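Local coordinates for glucose-binding protein (Thermus thermophilus HB27, PDB 2B3F), which binds glucose and galactose, holding beta-D-galactopyranose in this crystal, and probably serves as the binding component of a sugar transport system, at residues A[119-124]-A[272-277]; A[193-198]-A[379-384]; A[82-87]-A[280-285]; A[6-11]-A[44-49]. One frame throughout, in Å; residues are numbered along the deposited sequence.

Contact 1 (A[119-124]-A[272-277]). With GAL (beta-D-galactopyranose), chain G.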
loop_
_atom_site.group_PDB
_atom_site.type_symbol
_atom_site.label_atom_id
_atom_site.label_comp_id
_atom_site.label_asym_id
_atom_site.label_seq_id
_atom_site.Cartn_x
_atom_site.Cartn_y
_atom_site.Cartn_z
ATOM N N HIS A 119 6.080 0.181 2.346
ATOM C CA HIS A 119 5.578 -0.996 1.652
ATOM C C HIS A 119 5.790 -0.835 0.138
ATOM O O HIS A 119 5.862 0.283 -0.399
ATOM C CB HIS A 119 4.073 -1.233 1.912
ATOM C CG HIS A 119 3.736 -2.031 3.148
ATOM N ND1 HIS A 119 4.076 -3.356 3.312
ATOM C CD2 HIS A 119 3.008 -1.694 4.242
ATOM C CE1 HIS A 119 3.578 -3.792 4.462
ATOM N NE2 HIS A 119 2.931 -2.800 5.045
ATOM N N ARG A 120 5.859 -1.972 -0.537
ATOM C CA ARG A 120 5.936 -2.049 -1.988
ATOM C C ARG A 120 4.613 -2.605 -2.519
ATOM O O ARG A 120 4.134 -3.640 -2.026
ATOM C CB ARG A 120 7.038 -3.010 -2.394
ATOM C CG ARG A 120 7.310 -3.001 -3.870
ATOM C CD ARG A 120 8.537 -3.800 -4.199
ATOM N NE ARG A 120 8.885 -3.681 -5.598
ATOM C CZ ARG A 120 9.995 -4.185 -6.122
ATOM N NH1 ARG A 120 10.837 -4.842 -5.360
ATOM N NH2 ARG A 120 10.270 -4.013 -7.398
ATOM N N SER A 121 4.073 -1.936 -3.528
ATOM C CA SER A 121 2.821 -2.331 -4.141
ATOM C C SER A 121 3.012 -3.429 -5.199
ATOM O O SER A 121 2.218 -4.384 -5.253
ATOM C CB SER A 121 2.133 -1.119 -4.775
ATOM O OG SER A 121 0.981 -1.535 -5.503
ATOM N N ASN A 122 4.038 -3.290 -6.038
ATOM C CA ASN A 122 4.166 -4.112 -7.249
ATOM C C ASN A 122 4.957 -5.406 -7.020
ATOM O O ASN A 122 6.084 -5.559 -7.549
ATOM C CB ASN A 122 4.754 -3.284 -8.404
ATOM C CG ASN A 122 6.170 -2.730 -8.111
ATOM O OD1 ASN A 122 6.469 -2.273 -7.005
ATOM N ND2 ASN A 122 7.038 -2.791 -9.115
ATOM N N VAL A 123 4.373 -6.324 -6.243
ATOM C CA VAL A 123 4.976 -7.625 -6.024
ATOM C C VAL A 123 4.032 -8.737 -6.462
ATOM O O VAL A 123 2.821 -8.700 -6.196
ATOM C CB VAL A 123 5.396 -7.854 -4.540
ATOM C CG1 VAL A 123 6.212 -9.139 -4.414
ATOM C CG2 VAL A 123 6.193 -6.630 -4.019
ATOM N N MET A 124 4.619 -9.731 -7.130
ATOM C CA MET A 124 3.918 -10.925 -7.556
ATOM C C MET A 124 4.399 -12.079 -6.685
ATOM O O MET A 124 5.620 -12.339 -6.592
ATOM C CB MET A 124 4.209 -11.232 -9.041
ATOM C CG MET A 124 3.528 -12.511 -9.563
ATOM S SD MET A 124 3.906 -12.815 -11.311
ATOM C CE MET A 124 5.684 -13.048 -11.293
ATOM N N VAL A 272 11.745 -1.136 -10.795
ATOM C CA VAL A 272 10.931 -0.026 -10.318
ATOM C C VAL A 272 10.226 -0.496 -9.054
ATOM O O VAL A 272 9.690 -1.609 -9.004
ATOM C CB VAL A 272 9.879 0.431 -11.347
ATOM C CG1 VAL A 272 9.111 1.662 -10.829
ATOM C CG2 VAL A 272 10.533 0.737 -12.683
ATOM N N PHE A 273 10.252 0.364 -8.035
ATOM C CA PHE A 273 9.692 0.058 -6.718
ATOM C C PHE A 273 8.553 1.047 -6.566
ATOM O O PHE A 273 8.768 2.253 -6.455
ATOM C CB PHE A 273 10.796 0.245 -5.668
ATOM C CG PHE A 273 10.449 -0.193 -4.260
ATOM C CD1 PHE A 273 11.240 -1.128 -3.610
ATOM C CD2 PHE A 273 9.428 0.412 -3.538
ATOM C CE1 PHE A 273 10.996 -1.508 -2.287
ATOM C CE2 PHE A 273 9.175 0.037 -2.203
ATOM C CZ PHE A 273 9.961 -0.924 -1.579
ATOM N N MET A 274 7.319 0.541 -6.619
ATOM C CA MET A 274 6.148 1.388 -6.416
ATOM C C MET A 274 5.851 1.396 -4.923
ATOM O O MET A 274 5.413 0.387 -4.359
ATOM C CB MET A 274 4.924 0.875 -7.202
ATOM C CG MET A 274 3.720 1.751 -6.974
ATOM S SD MET A 274 2.261 1.226 -7.924
ATOM C CE MET A 274 2.603 1.935 -9.488
ATOM N N MET A 275 6.131 2.527 -4.286
ATOM C CA MET A 275 6.103 2.592 -2.832
ATOM C C MET A 275 4.824 3.193 -2.288
ATOM O O MET A 275 4.056 3.855 -3.006
ATOM C CB MET A 275 7.306 3.403 -2.295
ATOM C CG MET A 275 7.306 4.855 -2.688
ATOM S SD MET A 275 6.250 5.968 -1.714
ATOM C CE MET A 275 7.054 5.946 -0.097
ATOM N N LEU A 276 4.616 2.946 -0.998
ATOM C CA LEU A 276 3.665 3.659 -0.163
ATOM C C LEU A 276 4.264 3.667 1.241
ATOM O O LEU A 276 5.196 2.896 1.525
ATOM C CB LEU A 276 2.289 2.946 -0.155
ATOM C CG LEU A 276 2.335 1.485 0.290
ATOM C CD1 LEU A 276 1.396 1.214 1.451
ATOM C CD2 LEU A 276 2.139 0.495 -0.875
ATOM N N SER A 277 3.719 4.494 2.114
ATOM C CA SER A 277 4.234 4.577 3.477
ATOM C C SER A 277 3.120 4.880 4.447
ATOM O O SER A 277 2.385 5.844 4.267
ATOM C CB SER A 277 5.331 5.651 3.570
ATOM O OG SER A 277 5.761 5.789 4.912
HETATM C C1 GAL G . -2.418 -0.467 2.808
HETATM C C2 GAL G . -1.642 -0.140 4.091
HETATM C C3 GAL G . -0.946 -1.368 4.663
HETATM C C4 GAL G . -1.923 -2.535 4.815
HETATM C C5 GAL G . -2.715 -2.694 3.494
HETATM C C6 GAL G . -3.756 -3.825 3.504
HETATM O O1 GAL G . -3.107 0.650 2.333
HETATM O O2 GAL G . -0.710 0.918 3.817
HETATM O O3 GAL G . -0.375 -1.060 5.926
HETATM O O4 GAL G . -2.750 -2.252 5.912
HETATM O O5 GAL G . -3.359 -1.500 3.122
HETATM O O6 GAL G . -4.847 -3.483 4.304
#

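Contact 2 (A[193-198]-A[379-384])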
loop_
_atom_site.group_PDB
_atom_site.type_symbol
_atom_site.label_atom_id
_atom_site.label_comp_id
_atom_site.label_asym_id
_atom_site.label_seq_id
_atom_site.Cartn_x
_atom_site.Cartn_y
_atom_site.Cartn_z
ATOM N N LYS A 193 0.255 15.794 -16.864
ATOM C CA LYS A 193 0.941 15.932 -18.150
ATOM C C LYS A 193 0.498 14.881 -19.138
ATOM O O LYS A 193 0.539 15.113 -20.347
ATOM C CB LYS A 193 2.458 15.884 -17.981
ATOM C CG LYS A 193 3.008 17.175 -17.363
ATOM C CD LYS A 193 4.522 17.148 -17.293
ATOM C CE LYS A 193 5.083 18.507 -16.864
ATOM N NZ LYS A 193 6.432 18.322 -16.217
ATOM N N LEU A 194 0.078 13.723 -18.636
ATOM C CA LEU A 194 -0.474 12.677 -19.490
ATOM C C LEU A 194 -1.929 12.475 -19.101
ATOM O O LEU A 194 -2.239 12.234 -17.929
ATOM C CB LEU A 194 0.300 11.376 -19.342
ATOM C CG LEU A 194 -0.153 10.185 -20.198
ATOM C CD1 LEU A 194 0.167 10.372 -21.670
ATOM C CD2 LEU A 194 0.505 8.944 -19.691
ATOM N N LYS A 195 -2.810 12.574 -20.094
ATOM C CA LYS A 195 -4.228 12.343 -19.889
ATOM C C LYS A 195 -4.515 10.838 -19.854
ATOM O O LYS A 195 -3.836 10.045 -20.517
ATOM C CB LYS A 195 -5.055 13.016 -20.991
ATOM C CG LYS A 195 -5.033 14.546 -20.933
ATOM C CD LYS A 195 -6.124 15.196 -21.804
ATOM C CE LYS A 195 -7.541 15.016 -21.196
ATOM N NZ LYS A 195 -8.685 15.810 -21.810
ATOM N N PHE A 196 -5.531 10.470 -19.068
ATOM C CA PHE A 196 -5.997 9.086 -18.988
ATOM C C PHE A 196 -6.564 8.601 -20.321
ATOM O O PHE A 196 -6.584 7.417 -20.588
ATOM C CB PHE A 196 -7.050 8.936 -17.883
ATOM C CG PHE A 196 -6.482 9.074 -16.495
ATOM C CD1 PHE A 196 -5.997 7.966 -15.827
ATOM C CD2 PHE A 196 -6.397 10.313 -15.883
ATOM C CE1 PHE A 196 -5.460 8.094 -14.548
ATOM C CE2 PHE A 196 -5.842 10.443 -14.616
ATOM C CZ PHE A 196 -5.381 9.335 -13.964
ATOM N N THR A 197 -7.010 9.542 -21.140
ATOM C CA THR A 197 -7.542 9.260 -22.467
ATOM C C THR A 197 -6.463 9.187 -23.553
ATOM O O THR A 197 -6.775 8.899 -24.704
ATOM C CB THR A 197 -8.560 10.329 -22.872
ATOM O OG1 THR A 197 -7.981 11.624 -22.680
ATOM C CG2 THR A 197 -9.817 10.214 -22.044
ATOM N N ASP A 198 -5.208 9.440 -23.204
ATOM C CA ASP A 198 -4.108 9.216 -24.145
ATOM C C ASP A 198 -4.054 7.740 -24.515
ATOM O O ASP A 198 -4.186 6.869 -23.644
ATOM C CB ASP A 198 -2.763 9.618 -23.547
ATOM C CG ASP A 198 -1.650 9.621 -24.587
ATOM O OD1 ASP A 198 -1.071 8.554 -24.883
ATOM O OD2 ASP A 198 -1.373 10.714 -25.105
ATOM N N ALA A 379 -13.712 7.712 -18.144
ATOM C CA ALA A 379 -14.216 7.886 -16.778
ATOM C C ALA A 379 -13.136 8.427 -15.835
ATOM O O ALA A 379 -13.380 9.346 -15.073
ATOM C CB ALA A 379 -14.778 6.597 -16.235
ATOM N N ALA A 380 -11.933 7.866 -15.908
ATOM C CA ALA A 380 -10.839 8.329 -15.047
ATOM C C ALA A 380 -10.509 9.765 -15.384
ATOM O O ALA A 380 -10.229 10.562 -14.488
ATOM C CB ALA A 380 -9.619 7.445 -15.215
ATOM N N GLN A 381 -10.541 10.107 -16.675
ATOM C CA GLN A 381 -10.286 11.504 -17.069
ATOM C C GLN A 381 -11.365 12.472 -16.543
ATOM O O GLN A 381 -11.061 13.571 -16.101
ATOM C CB GLN A 381 -10.151 11.654 -18.587
ATOM C CG GLN A 381 -9.605 13.028 -19.020
ATOM C CD GLN A 381 -8.217 13.287 -18.454
ATOM O OE1 GLN A 381 -7.320 12.456 -18.607
ATOM N NE2 GLN A 381 -8.041 14.420 -17.786
ATOM N N ALA A 382 -12.620 12.048 -16.573
ATOM C CA ALA A 382 -13.698 12.902 -16.084
ATOM C C ALA A 382 -13.498 13.197 -14.581
ATOM O O ALA A 382 -13.650 14.336 -14.121
ATOM C CB ALA A 382 -15.049 12.241 -16.351
ATOM N N ILE A 383 -13.159 12.177 -13.807
ATOM C CA ILE A 383 -12.897 12.380 -12.380
ATOM C C ILE A 383 -11.706 13.320 -12.193
ATOM O O ILE A 383 -11.760 14.236 -11.377
ATOM C CB ILE A 383 -12.621 11.055 -11.672
ATOM C CG1 ILE A 383 -13.809 10.105 -11.826
ATOM C CG2 ILE A 383 -12.269 11.284 -10.185
ATOM C CD1 ILE A 383 -15.095 10.651 -11.397
ATOM N N ALA A 384 -10.634 13.092 -12.956
ATOM C CA ALA A 384 -9.443 13.939 -12.859
ATOM C C ALA A 384 -9.820 15.400 -13.111
ATOM O O ALA A 384 -9.421 16.309 -12.368
ATOM C CB ALA A 384 -8.378 13.464 -13.851
#

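Contact 3 (A[82-87]-A[280-285])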
loop_
_atom_site.group_PDB
_atom_site.type_symbol
_atom_site.label_atom_id
_atom_site.label_comp_id
_atom_site.label_asym_id
_atom_site.label_seq_id
_atom_site.Cartn_x
_atom_site.Cartn_y
_atom_site.Cartn_z
ATOM N N GLU A 82 -1.566 19.216 13.221
ATOM C CA GLU A 82 -0.459 20.030 13.730
ATOM C C GLU A 82 0.806 19.847 12.890
ATOM O O GLU A 82 1.131 18.753 12.426
ATOM C CB GLU A 82 -0.135 19.676 15.184
ATOM C CG GLU A 82 -1.181 20.083 16.171
ATOM C CD GLU A 82 -0.650 20.161 17.593
ATOM O OE1 GLU A 82 0.562 20.459 17.753
ATOM O OE2 GLU A 82 -1.451 19.921 18.527
ATOM N N ASP A 83 1.534 20.945 12.722
ATOM C CA ASP A 83 2.833 20.952 12.077
ATOM C C ASP A 83 3.840 20.301 13.011
ATOM O O ASP A 83 3.940 20.684 14.183
ATOM C CB ASP A 83 3.218 22.414 11.790
ATOM C CG ASP A 83 4.515 22.568 11.036
ATOM O OD1 ASP A 83 5.206 21.590 10.716
ATOM O OD2 ASP A 83 4.859 23.745 10.752
ATOM N N LEU A 84 4.566 19.310 12.496
ATOM C CA LEU A 84 5.507 18.512 13.268
ATOM C C LEU A 84 6.975 18.917 13.057
ATOM O O LEU A 84 7.869 18.211 13.501
ATOM C CB LEU A 84 5.355 17.025 12.909
ATOM C CG LEU A 84 3.939 16.447 13.034
ATOM C CD1 LEU A 84 3.942 14.970 12.625
ATOM C CD2 LEU A 84 3.429 16.587 14.456
ATOM N N SER A 85 7.210 20.043 12.384
ATOM C CA SER A 85 8.577 20.497 12.079
ATOM C C SER A 85 9.496 20.519 13.312
ATOM O O SER A 85 10.624 20.015 13.259
ATOM C CB SER A 85 8.536 21.875 11.406
ATOM O OG SER A 85 7.825 21.818 10.165
ATOM N N ALA A 86 8.999 21.055 14.429
ATOM C CA ALA A 86 9.822 21.167 15.661
ATOM C C ALA A 86 10.181 19.801 16.210
ATOM O O ALA A 86 11.303 19.563 16.657
ATOM C CB ALA A 86 9.078 21.975 16.709
ATOM N N LEU A 87 9.212 18.879 16.170
ATOM C CA LEU A 87 9.454 17.507 16.583
ATOM C C LEU A 87 10.490 16.847 15.681
ATOM O O LEU A 87 11.359 16.127 16.161
ATOM C CB LEU A 87 8.138 16.706 16.581
ATOM C CG LEU A 87 8.226 15.267 17.050
ATOM C CD1 LEU A 87 8.661 15.209 18.498
ATOM C CD2 LEU A 87 6.848 14.615 16.865
ATOM N N PHE A 280 1.884 8.349 10.905
ATOM C CA PHE A 280 1.002 8.860 11.940
ATOM C C PHE A 280 1.297 10.337 12.153
ATOM O O PHE A 280 2.463 10.719 12.172
ATOM C CB PHE A 280 1.218 8.121 13.257
ATOM C CG PHE A 280 0.671 6.715 13.253
ATOM C CD1 PHE A 280 -0.648 6.465 13.628
ATOM C CD2 PHE A 280 1.478 5.654 12.884
ATOM C CE1 PHE A 280 -1.156 5.156 13.618
ATOM C CE2 PHE A 280 0.985 4.349 12.878
ATOM C CZ PHE A 280 -0.355 4.115 13.243
ATOM N N GLY A 281 0.244 11.123 12.352
ATOM C CA GLY A 281 0.395 12.527 12.701
ATOM C C GLY A 281 -0.280 12.897 13.995
ATOM O O GLY A 281 -0.640 12.039 14.807
ATOM N N LEU A 282 -0.476 14.198 14.163
ATOM C CA LEU A 282 -1.021 14.756 15.382
ATOM C C LEU A 282 -2.199 15.659 15.043
ATOM O O LEU A 282 -2.015 16.819 14.684
ATOM C CB LEU A 282 0.068 15.534 16.126
ATOM C CG LEU A 282 -0.334 16.091 17.502
ATOM C CD1 LEU A 282 -0.683 14.961 18.448
ATOM C CD2 LEU A 282 0.798 16.907 18.090
ATOM N N PRO A 283 -3.428 15.126 15.131
ATOM C CA PRO A 283 -4.604 15.962 14.884
ATOM C C PRO A 283 -4.713 17.095 15.891
ATOM O O PRO A 283 -4.495 16.872 17.081
ATOM C CB PRO A 283 -5.783 14.987 15.075
ATOM C CG PRO A 283 -5.193 13.629 14.990
ATOM C CD PRO A 283 -3.783 13.731 15.440
ATOM N N LYS A 284 -5.083 18.283 15.421
ATOM C CA LYS A 284 -5.505 19.358 16.325
ATOM C C LYS A 284 -6.709 18.898 17.148
ATOM O O LYS A 284 -7.607 18.209 16.648
ATOM C CB LYS A 284 -5.877 20.616 15.545
ATOM C CG LYS A 284 -4.752 21.209 14.747
ATOM C CD LYS A 284 -5.192 22.518 14.118
ATOM C CE LYS A 284 -4.194 23.020 13.136
ATOM N NZ LYS A 284 -4.609 24.356 12.638
ATOM N N GLY A 285 -6.721 19.276 18.424
ATOM C CA GLY A 285 -7.827 18.934 19.289
ATOM C C GLY A 285 -7.727 17.550 19.899
ATOM O O GLY A 285 -8.628 17.133 20.631
HETATM O O HOH W 1 0.334 16.081 12.142
HETATM O O HOH W 2 -3.261 18.061 19.164
HETATM O O HOH W 3 -4.078 21.178 19.017
#

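Contact 4 (A[6-11]-A[44-49]). With GAL (beta-D-galactopyranose), chain G.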
loop_
_atom_site.group_PDB
_atom_site.type_symbol
_atom_site.label_atom_id
_atom_site.label_comp_id
_atom_site.label_asym_id
_atom_site.label_seq_id
_atom_site.Cartn_x
_atom_site.Cartn_y
_atom_site.Cartn_z
ATOM N N PHE A 6 -5.789 5.146 15.967
ATOM C CA PHE A 6 -6.765 4.810 14.931
ATOM C C PHE A 6 -6.018 4.228 13.723
ATOM O O PHE A 6 -5.035 4.790 13.248
ATOM C CB PHE A 6 -7.549 6.073 14.584
ATOM C CG PHE A 6 -8.718 5.868 13.639
ATOM C CD1 PHE A 6 -10.021 5.905 14.119
ATOM C CD2 PHE A 6 -8.513 5.720 12.270
ATOM C CE1 PHE A 6 -11.118 5.743 13.252
ATOM C CE2 PHE A 6 -9.616 5.581 11.401
ATOM C CZ PHE A 6 -10.903 5.593 11.911
ATOM N N SER A 7 -6.460 3.073 13.232
ATOM C CA SER A 7 -5.797 2.412 12.112
ATOM C C SER A 7 -6.759 1.396 11.490
ATOM O O SER A 7 -7.884 1.205 11.981
ATOM C CB SER A 7 -4.517 1.684 12.561
ATOM O OG SER A 7 -4.794 0.426 13.178
ATOM N N TRP A 8 -6.290 0.742 10.439
ATOM C CA TRP A 8 -7.022 -0.412 9.896
ATOM C C TRP A 8 -6.287 -1.721 10.079
ATOM O O TRP A 8 -6.533 -2.712 9.355
ATOM C CB TRP A 8 -7.457 -0.161 8.450
ATOM C CG TRP A 8 -6.448 0.031 7.400
ATOM C CD1 TRP A 8 -5.890 -0.922 6.591
ATOM C CD2 TRP A 8 -5.962 1.290 6.916
ATOM N NE1 TRP A 8 -5.060 -0.338 5.648
ATOM C CE2 TRP A 8 -5.099 1.023 5.826
ATOM C CE3 TRP A 8 -6.169 2.619 7.303
ATOM C CZ2 TRP A 8 -4.438 2.044 5.130
ATOM C CZ3 TRP A 8 -5.517 3.615 6.620
ATOM C CH2 TRP A 8 -4.667 3.327 5.551
ATOM N N TRP A 9 -5.409 -1.770 11.086
ATOM C CA TRP A 9 -4.621 -2.951 11.285
ATOM C C TRP A 9 -5.321 -3.952 12.219
ATOM O O TRP A 9 -4.847 -4.302 13.286
ATOM C CB TRP A 9 -3.224 -2.548 11.759
ATOM C CG TRP A 9 -2.421 -1.905 10.681
ATOM C CD1 TRP A 9 -2.459 -2.157 9.329
ATOM C CD2 TRP A 9 -1.435 -0.886 10.870
ATOM N NE1 TRP A 9 -1.554 -1.349 8.675
ATOM C CE2 TRP A 9 -0.910 -0.568 9.600
ATOM C CE3 TRP A 9 -0.945 -0.219 11.994
ATOM C CZ2 TRP A 9 0.093 0.381 9.429
ATOM C CZ3 TRP A 9 0.031 0.757 11.817
ATOM C CH2 TRP A 9 0.555 1.023 10.555
ATOM N N ALA A 10 -6.482 -4.408 11.765
ATOM C CA ALA A 10 -7.303 -5.350 12.505
ATOM C C ALA A 10 -6.930 -6.781 12.164
ATOM O O ALA A 10 -6.318 -7.071 11.127
ATOM C CB ALA A 10 -8.753 -5.099 12.159
ATOM N N GLY A 11 -7.338 -7.702 13.041
ATOM C CA GLY A 11 -7.187 -9.098 12.776
ATOM C C GLY A 11 -5.749 -9.462 12.547
ATOM O O GLY A 11 -4.862 -9.058 13.330
ATOM N N VAL A 44 -10.196 1.595 3.170
ATOM C CA VAL A 44 -11.408 2.117 2.543
ATOM C C VAL A 44 -12.421 2.422 3.640
ATOM O O VAL A 44 -12.989 3.526 3.676
ATOM C CB VAL A 44 -11.984 1.146 1.486
ATOM C CG1 VAL A 44 -13.248 1.740 0.844
ATOM C CG2 VAL A 44 -10.910 0.790 0.453
ATOM N N ASN A 45 -12.658 1.470 4.537
ATOM C CA ASN A 45 -13.620 1.705 5.623
ATOM C C ASN A 45 -13.098 2.708 6.652
ATOM O O ASN A 45 -13.847 3.535 7.151
ATOM C CB ASN A 45 -14.024 0.396 6.311
ATOM C CG ASN A 45 -14.831 -0.519 5.401
ATOM O OD1 ASN A 45 -15.481 -0.058 4.447
ATOM N ND2 ASN A 45 -14.791 -1.821 5.688
ATOM N N ALA A 46 -11.811 2.630 6.958
ATOM C CA ALA A 46 -11.211 3.518 7.969
ATOM C C ALA A 46 -11.342 4.988 7.565
ATOM O O ALA A 46 -11.600 5.861 8.413
ATOM C CB ALA A 46 -9.754 3.172 8.189
ATOM N N ARG A 47 -11.154 5.244 6.277
ATOM C CA ARG A 47 -11.288 6.586 5.654
ATOM C C ARG A 47 -12.675 7.168 5.977
ATOM O O ARG A 47 -12.810 8.320 6.416
ATOM C CB ARG A 47 -11.081 6.390 4.141
ATOM C CG ARG A 47 -10.844 7.546 3.203
ATOM C CD ARG A 47 -10.149 6.991 1.897
ATOM N NE ARG A 47 -8.758 6.570 2.200
ATOM C CZ ARG A 47 -8.119 5.478 1.753
ATOM N NH1 ARG A 47 -8.698 4.596 0.944
ATOM N NH2 ARG A 47 -6.874 5.245 2.168
ATOM N N ALA A 48 -13.704 6.345 5.814
ATOM C CA ALA A 48 -15.071 6.775 6.021
ATOM C C ALA A 48 -15.380 7.047 7.494
ATOM O O ALA A 48 -16.043 8.035 7.824
ATOM C CB ALA A 48 -16.043 5.740 5.451
ATOM N N VAL A 49 -14.921 6.174 8.379
ATOM C CA VAL A 49 -15.165 6.360 9.808
ATOM C C VAL A 49 -14.368 7.579 10.327
ATOM O O VAL A 49 -14.880 8.390 11.111
ATOM C CB VAL A 49 -14.807 5.104 10.586
ATOM C CG1 VAL A 49 -14.866 5.358 12.083
ATOM C CG2 VAL A 49 -15.746 3.961 10.147
HETATM C C1 GAL G . -2.418 -0.467 2.808
HETATM C C2 GAL G . -1.642 -0.140 4.091
HETATM C C3 GAL G . -0.946 -1.368 4.663
HETATM C C4 GAL G . -1.923 -2.535 4.815
HETATM C C5 GAL G . -2.715 -2.694 3.494
HETATM C C6 GAL G . -3.756 -3.825 3.504
HETATM O O1 GAL G . -3.107 0.650 2.333
HETATM O O2 GAL G . -0.710 0.918 3.817
HETATM O O3 GAL G . -0.375 -1.060 5.926
HETATM O O4 GAL G . -2.750 -2.252 5.912
HETATM O O5 GAL G . -3.359 -1.500 3.122
HETATM O O6 GAL G . -4.847 -3.483 4.304
#

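Contact 1 (A[119-124]-A[272-277])
Residues 119-120 pair antiparallel with 275-276: His-119 and Leu-276 form a hydrogen-bonded pair (N to O 3.0 Å each way), and Arg-120 faces Met-275 in a non-hydrogen-bonded one. Just past the strand, Ser-121 N gives one more backbone bond, to Met-274 O at 2.8 Å. At Asn-122, the centre of an inverse gamma turn, the chain leaves the sheet of strand 272-280 for the one holding strand 123-126. Asn-122, its CG in the crowded position between N and carbonyl carbon (chi1 61°), accepts through OD1 from Met-274 N at 3.0 Å and donates through ND2 to Val-272 O at 2.9 Å. Arg-120 doubles both: NE also donates to OD1, and NH2 to Val-272 O. Its extended chain crosses the Phe-273 ring, with CD 3.9 Å from the centroid over one face and the guanidinium 13° from the ring plane. An alanine at Arg-120 would lose the CH-pi cover, the NE and NH2 bonds and the salt bridge to Asp-336, and would probably leave the Asn-122 amide and Val-272 O less firmly held. On the sheet face of His-119 and Leu-276, which line the galactose pocket, Leu-276 CG packs 3.6 Å from His-119 CB and Leu-276 CD1 approaches galactose O2 at 3.2 Å. His-119 is fixed by Asp-243 and Lys-312. Strand 341-344 runs alongside 272-280; helix 166-190 packs on Val-272 and Met-274, and helix 328-339 on Phe-273 and Met-275.

Contact 2 (A[193-198]-A[379-384])
Gln-381 leaves its helix with CG anti to the backbone N (chi1 -168°) and bends at chi2 (61°), which carries its amide back toward the loop 193-198. Phe-196 turns its CG beside its backbone N (chi1 -70°), sending the ring along the helix surface. OE1 of Gln-381 accepts from Phe-196 N at 2.7 Å; the donor lies nearly along the C=O axis, though the bond is bent at the hydrogen. The same oxygen sits at the edge of the phenyl ring. The side chains of Lys-195, bent at chi3, and Gln-381 cross at about a right angle, with Lys-195 CE 3.3 Å from Gln-381 CD. Over one ring face comes Ala-380 CB, 4.1 Å from the Phe-196 centroid in a CH-pi contact, and one helical turn on Ala-384 CB lies 4.0 Å from Phe-196 CE2. An alanine in place of Gln-381 would remove the acceptor and would probably loosen the Lys-195 to Asp-198 turn from the helix. Trp-190 meets the phenyl ring edge-to-face, and Asp-385 accepts from Gln-381 NE2. Small alanines thus admit an aromatic ring, and one buried amide satisfies the loop N-H, joining helix 373-387 to the turn before helix 199-212.

Contact 3 (A[82-87]-A[280-285])
The carboxylate of Glu-82 has Leu-282 CD2 over one face: the methyl carbon is 3.6 Å from both CD and OE1 of Glu-82 and 3.8 Å from OE2. OE2 accepts from two waters and forms a salt bridge with Arg-289. One water also donates to Pro-283 O, and the other links weakly to Gly-285 N. In the second carboxylate, Asp-83 OD1 receives Ser-85 N from above the plane, an Asx turn at the start of helix 85-91; Ser-85 OG adds a bond on the syn lone pair, and Ile-111 N of strand 110-115 donates to the same oxygen. The backbones are tied by one direct bond, Glu-82 N to Leu-282 O at 2.8 Å and nearly along the C=O axis, and by a water that donates to Glu-82 O and accepts from Leu-282 N. Glu-82 and Leu-282 then run side by side and point the same way, the first with CG beside its N (chi1 -69°), the second with CG anti to it (chi1 -175°). Leu-84 CD2 packs 3.9 Å from Leu-282 CB, and Lys-284 CG lies 4.0 Å from Glu-82 CG on the exposed margin. Leu-282 also rests on Ala-292 and Ile-293 of helix 289-299, while Leu-84 leans on Val-114 of strand 110-115; the contact thus joins the entry to helix 85-91 with the loop between strand 272-280 and helix 289-299.

Contact 4 (A[6-11]-A[44-49])
A single methyl is the bump here: Ala-46 CB, on the side of helix 44-55 that faces the end of strand 2-7, fits into the hollow between the Phe-6 and Trp-8 rings. It lies 3.7 Å from Trp-8 CE3 and 4.0 Å from Phe-6 CE2. One turn along the helix Val-49 CG1 meets the rim of the phenyl ring in its plane, 3.9 Å from Phe-6 CE1, and Ala-46 O touches the same rim at 3.6 Å from CZ. Trp-8 keeps its CG in the crowded position (chi1 63°), which lays the indole between helix and sugar. Beyond its six-membered ring is the Arg-47 guanidinium, held by salt bridges to Glu-354 and Glu-70. At the pyrrole end, Trp-8 NE1 donates to galactose O5 at 3.3 Å. Trp-9 makes no contact with 44-49; its NE1 donates to O3 of the sugar at 3.0 Å and weakly to O4. An ST turn, in which Ser-7 OG accepts from Trp-9 N, holds the backbone around Trp-8. The chemistry is divided: apolar packing sets Trp-8 against the helix, and the indole N-H groups of both tryptophans read the sugar oxygens.

In the fold
Contacts 1 and 4 approach the bound galactose from different parts of the chain, their centres about 21 Å apart and their nearest atoms about 6 Å. His-119 and Leu-276 line the pocket from contact 1, Trp-8 and Trp-9 from contact 4, and Asp-278, just past 272-277, bonds the sugar too. Contact 3 stands behind this wall: Phe-280 CZ packs 3.7 Å from Trp-9 CZ3 of contact 4, so 280-285 backs a binding residue without touching galactose. In sequence, contact 1 is nested within the loop that contact 3 closes. Contact 2 lies away from the sugar, its centre about 23 Å from that of contact 1 and 34 Å from that of contact 3.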